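Local coordinates for protein phenol hydroxylase component phL (PDB 3U52) that probably serves as the non-catalytic beta subunit of a bacterial phenol hydroxylase, pairing with a larger subunit that carries the diiron site in enzymes of this family, at residues I39-K42 with T43-Y47; R199-V202 with E203-V207. One frame throughout, in Å; residues are numbered along the deposited sequence.

Interaction 1 (I39-K42 with T43-Y47); sequences IEAK and TNFHY
Phe45 folds back against Ala41 and the backbone of Lys42 in a local contact at the surface, made within the long irregular run of chain between helix 31-36 and helix 81-105. No hydrogen bond joins 39-42 to 43-47; the contact rests on the ring. Its far end does the touching: CE2 of Phe45 meets the methyl CB of Ala41 at 3.8 Å, while CE1 on the other side of the ring lies 3.5 Å from the backbone O of Lys42. Both partners approach the ring obliquely. Between them, CZ of Phe45 is 3.6 Å from C of Lys42, and the carbonyl O of Ala41 sits at the ring edge, in its plane. The O of Thr43 stands over one face, near its centre. The ring reaches back because CG of Phe45 is turned beside its own backbone N (chi1 -58°), and Asn44, with left-handed backbone angles, kinks the chain just before it.

Lys42 contributes backbone here, its extended side chain running off to a salt bridge with Asp38. The backbone N atoms of Lys42 and Thr43 each bond to an acidic side chain of a neighbouring subunit, and Thr43 O accepts from a basic one, which makes this loop part of a subunit interface. A glycerol, probably from crystallisation, lies about 3 Å from the Phe45 side chain. Farther along the same irregular run, before helix 81-105, Leu57 and Asn58 touch the ring, and ND2 of Asn58 bonds to O of Ala41.

Interaction 2 (R199-V202 with E203-V207); sequences RKLV and EDTLV
The guanidinium of Arg199 meets the carboxylate of Glu203 at its edge, in a salt bridge between residues four apart, one helical turn on, with the two planes 55° apart. NH2 of Arg199 gives the main bond, 2.8 Å to the syn lone pair of Glu203 OE1, which lies 24° out of the guanidinium plane; NE of Arg199 adds a weak one to the same oxygen at 3.2 Å. The side chains run side by side, Arg199 bending at chi3 to bring its edge round. A neighbouring subunit engages both groups: a polar side chain binds Arg199 NH2, and backbone groups hold Glu203 OE2, tying this buried pair into the interface.

The next pair is looser, NZ of Lys200 standing 3.5 Å from OD2 of Asp204. Toward the chain's interior, CD1 of Leu201 touches CG2 of Thr205 at 4.0 Å, and both side chains pack against Ile222 of helix 211-240. Thr205 OG1 has Val202 O at 2.8 Å and Asn136 OD1 of helix 126-143 both within reach. Leu206 comes within about 4 Å of a bound xenon. Such i to i+4 salt bridges, over backbone bonds such as Thr205 N to Leu201 O (2.9 Å), are characteristic of an alpha-helix, here helix 196-205 of an all-helical subunit.

Overall arrangement
Interaction 1 lies at the periphery, about 28 Å from the centre of the chain, and interaction 2 deeper, at about 16 Å; their centres are about 32 Å apart, and they share no element. Chemistry follows place. In 39-47 the chain has no regular structure; an aromatic ring packs on backbone and a methyl, and the polar backbone atoms turn to partners farther along the same loop or in another subunit. In 199-207 the helix satisfies much of its own backbone, and its side chains pair as charges, one pair buried and one nearer solvent, or pack against other helices. Both sites nonetheless take part in contacts with other subunits.

Interaction 1 (I39-K42 with T43-Y47)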
loop_
_atom_site.group_PDB
_atom_site.type_symbol
_atom_site.label_atom_id
_atom_site.label_comp_id
_atom_site.label_asym_id
_atom_site.label_seq_id
_atom_site.Cartn_x
_atom_site.Cartn_y
_atom_site.Cartn_z
ATOM N N ILE D 39 -9.393 -19.623 -15.600
ATOM C CA ILE D 39 -9.445 -18.260 -16.018
ATOM C C ILE D 39 -9.193 -18.179 -17.553
ATOM O O ILE D 39 -9.547 -17.200 -18.210
ATOM C CB ILE D 39 -8.416 -17.564 -15.137
ATOM C CG1 ILE D 39 -9.040 -16.414 -14.389
ATOM C CG2 ILE D 39 -7.092 -17.372 -15.758
ATOM C CD1 ILE D 39 -9.472 -16.885 -13.068
ATOM N N GLU D 40 -8.606 -19.236 -18.106
ATOM C CA GLU D 40 -8.258 -19.285 -19.533
ATOM C C GLU D 40 -9.467 -19.669 -20.396
ATOM O O GLU D 40 -10.467 -20.204 -19.870
ATOM C CB GLU D 40 -7.090 -20.248 -19.781
ATOM C CG GLU D 40 -7.453 -21.707 -19.663
ATOM C CD GLU D 40 -7.532 -22.246 -18.219
ATOM O OE1 GLU D 40 -8.044 -23.354 -18.075
ATOM O OE2 GLU D 40 -7.095 -21.598 -17.247
ATOM N N ALA D 41 -9.394 -19.363 -21.702
ATOM C CA ALA D 41 -10.427 -19.814 -22.690
ATOM C C ALA D 41 -10.268 -21.287 -22.885
ATOM O O ALA D 41 -9.125 -21.785 -22.974
ATOM C CB ALA D 41 -10.275 -19.081 -24.045
ATOM N N LYS D 42 -11.405 -21.988 -22.964
ATOM C CA LYS D 42 -11.421 -23.451 -23.067
ATOM C C LYS D 42 -12.127 -24.027 -24.296
ATOM O O LYS D 42 -11.847 -25.159 -24.711
ATOM C CB LYS D 42 -12.067 -24.028 -21.821
ATOM C CG LYS D 42 -11.216 -23.824 -20.551
ATOM C CD LYS D 42 -12.044 -24.180 -19.334
ATOM C CE LYS D 42 -11.143 -24.334 -18.107
ATOM N NZ LYS D 42 -12.018 -24.717 -16.962
ATOM N N THR D 43 -13.056 -23.280 -24.866
ATOM C CA THR D 43 -13.871 -23.867 -25.933
ATOM C C THR D 43 -14.412 -22.831 -26.924
ATOM O O THR D 43 -14.208 -21.606 -26.724
ATOM C CB THR D 43 -15.012 -24.722 -25.340
ATOM O OG1 THR D 43 -15.655 -25.438 -26.412
ATOM C CG2 THR D 43 -16.063 -23.854 -24.574
ATOM N N ASN D 44 -15.106 -23.307 -27.966
ATOM C CA ASN D 44 -15.715 -22.453 -28.965
ATOM C C ASN D 44 -14.719 -21.546 -29.661
ATOM O O ASN D 44 -15.054 -20.379 -29.958
ATOM C CB ASN D 44 -16.851 -21.607 -28.346
ATOM C CG ASN D 44 -18.002 -22.454 -27.878
ATOM O OD1 ASN D 44 -18.129 -23.626 -28.279
ATOM N ND2 ASN D 44 -18.823 -21.908 -27.005
ATOM N N PHE D 45 -13.509 -22.041 -29.946
ATOM C CA PHE D 45 -12.523 -21.226 -30.683
ATOM C C PHE D 45 -12.954 -20.947 -32.120
ATOM O O PHE D 45 -13.588 -21.784 -32.765
ATOM C CB PHE D 45 -11.166 -21.873 -30.647
ATOM C CG PHE D 45 -10.669 -22.083 -29.239
ATOM C CD1 PHE D 45 -10.700 -23.342 -28.675
ATOM C CD2 PHE D 45 -10.267 -20.981 -28.463
ATOM C CE1 PHE D 45 -10.291 -23.538 -27.383
ATOM C CE2 PHE D 45 -9.847 -21.168 -27.154
ATOM C CZ PHE D 45 -9.882 -22.442 -26.620
ATOM N N HIS D 46 -12.692 -19.749 -32.594
ATOM C CA HIS D 46 -13.344 -19.341 -33.829
ATOM C C HIS D 46 -12.650 -19.754 -35.102
ATOM O O HIS D 46 -13.308 -19.797 -36.141
ATOM C CB HIS D 46 -13.508 -17.825 -33.809
ATOM C CG HIS D 46 -14.590 -17.405 -32.883
ATOM N ND1 HIS D 46 -14.395 -17.289 -31.518
ATOM C CD2 HIS D 46 -15.905 -17.183 -33.098
ATOM C CE1 HIS D 46 -15.534 -16.944 -30.939
ATOM N NE2 HIS D 46 -16.468 -16.887 -31.872
ATOM N N TYR D 47 -11.342 -19.950 -35.031
ATOM C CA TYR D 47 -10.492 -20.233 -36.189
ATOM C C TYR D 47 -9.350 -21.189 -35.856
ATOM O O TYR D 47 -8.695 -21.064 -34.793
ATOM C CB TYR D 47 -9.854 -18.985 -36.801
ATOM C CG TYR D 47 -10.686 -17.735 -36.735
ATOM C CD1 TYR D 47 -10.469 -16.796 -35.723
ATOM C CD2 TYR D 47 -11.727 -17.508 -37.650
ATOM C CE1 TYR D 47 -11.210 -15.683 -35.642
ATOM C CE2 TYR D 47 -12.503 -16.419 -37.552
ATOM C CZ TYR D 47 -12.224 -15.486 -36.536
ATOM O OH TYR D 47 -12.973 -14.350 -36.420
#

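Interaction 2 (R199-V202 with E203-V207)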
loop_
_atom_site.group_PDB
_atom_site.type_symbol
_atom_site.label_atom_id
_atom_site.label_comp_id
_atom_site.label_asym_id
_atom_site.label_seq_id
_atom_site.Cartn_x
_atom_site.Cartn_y
_atom_site.Cartn_z
ATOM N N ARG D 199 25.753 -28.931 -26.393
ATOM C CA ARG D 199 25.181 -28.026 -27.341
ATOM C C ARG D 199 24.233 -28.760 -28.296
ATOM O O ARG D 199 23.152 -28.252 -28.613
ATOM C CB ARG D 199 26.307 -27.371 -28.082
ATOM C CG ARG D 199 25.896 -26.188 -28.785
ATOM C CD ARG D 199 27.098 -25.619 -29.496
ATOM N NE ARG D 199 26.464 -25.324 -30.707
ATOM C CZ ARG D 199 26.958 -25.371 -31.904
ATOM N NH1 ARG D 199 28.228 -25.667 -32.181
ATOM N NH2 ARG D 199 26.082 -25.087 -32.813
ATOM N N LYS D 200 24.649 -29.953 -28.755
ATOM C CA LYS D 200 23.799 -30.817 -29.574
ATOM C C LYS D 200 22.523 -31.227 -28.832
ATOM O O LYS D 200 21.433 -31.228 -29.418
ATOM C CB LYS D 200 24.553 -32.105 -30.028
ATOM C CG LYS D 200 23.600 -33.079 -30.832
ATOM C CD LYS D 200 24.343 -34.281 -31.435
ATOM C CE LYS D 200 23.397 -35.344 -31.986
ATOM N NZ LYS D 200 22.290 -34.777 -32.831
ATOM N N LEU D 201 22.656 -31.607 -27.559
ATOM C CA LEU D 201 21.484 -31.981 -26.772
ATOM C C LEU D 201 20.521 -30.777 -26.644
ATOM O O LEU D 201 19.291 -30.928 -26.855
ATOM C CB LEU D 201 21.869 -32.501 -25.385
ATOM C CG LEU D 201 20.749 -32.529 -24.327
ATOM C CD1 LEU D 201 19.605 -33.471 -24.767
ATOM C CD2 LEU D 201 21.301 -32.889 -22.958
ATOM N N VAL D 202 21.050 -29.601 -26.267
ATOM C CA VAL D 202 20.190 -28.400 -26.195
ATOM C C VAL D 202 19.489 -28.100 -27.517
ATOM O O VAL D 202 18.269 -27.876 -27.552
ATOM C CB VAL D 202 20.954 -27.126 -25.675
ATOM C CG1 VAL D 202 20.099 -25.912 -25.880
ATOM C CG2 VAL D 202 21.395 -27.321 -24.224
ATOM N N GLU D 203 20.237 -28.124 -28.623
ATOM C CA GLU D 203 19.604 -27.959 -29.931
ATOM C C GLU D 203 18.516 -29.023 -30.256
ATOM O O GLU D 203 17.450 -28.694 -30.847
ATOM C CB GLU D 203 20.659 -27.845 -31.055
ATOM C CG GLU D 203 21.552 -26.637 -30.910
ATOM C CD GLU D 203 22.529 -26.480 -32.047
ATOM O OE1 GLU D 203 23.510 -25.691 -31.930
ATOM O OE2 GLU D 203 22.290 -27.145 -33.076
ATOM N N ASP D 204 18.748 -30.261 -29.821
ATOM C CA ASP D 204 17.757 -31.350 -29.953
ATOM C C ASP D 204 16.450 -31.080 -29.172
ATOM O O ASP D 204 15.337 -31.270 -29.687
ATOM C CB ASP D 204 18.363 -32.688 -29.535
ATOM C CG ASP D 204 19.382 -33.265 -30.572
ATOM O OD1 ASP D 204 19.555 -32.745 -31.731
ATOM O OD2 ASP D 204 20.047 -34.249 -30.178
ATOM N N THR D 205 16.582 -30.614 -27.943
ATOM C CA THR D 205 15.391 -30.237 -27.170
ATOM C C THR D 205 14.513 -29.164 -27.834
ATOM O O THR D 205 13.284 -29.181 -27.682
ATOM C CB THR D 205 15.734 -29.815 -25.734
ATOM O OG1 THR D 205 16.284 -28.470 -25.722
ATOM C CG2 THR D 205 16.694 -30.816 -25.095
ATOM N N LEU D 206 15.140 -28.259 -28.578
ATOM C CA LEU D 206 14.466 -27.113 -29.155
ATOM C C LEU D 206 13.515 -27.512 -30.287
ATOM O O LEU D 206 12.745 -26.710 -30.810
ATOM C CB LEU D 206 15.510 -26.100 -29.624
ATOM C CG LEU D 206 16.301 -25.320 -28.542
ATOM C CD1 LEU D 206 17.306 -24.380 -29.176
ATOM C CD2 LEU D 206 15.355 -24.462 -27.683
ATOM N N VAL D 207 13.569 -28.780 -30.663
ATOM C CA VAL D 207 12.815 -29.276 -31.785
ATOM C C VAL D 207 11.729 -30.267 -31.274
ATOM O O VAL D 207 10.891 -30.739 -32.028
ATOM C CB VAL D 207 13.920 -29.820 -32.756
ATOM C CG1 VAL D 207 13.786 -31.237 -33.054
ATOM C CG2 VAL D 207 14.162 -28.842 -33.922
#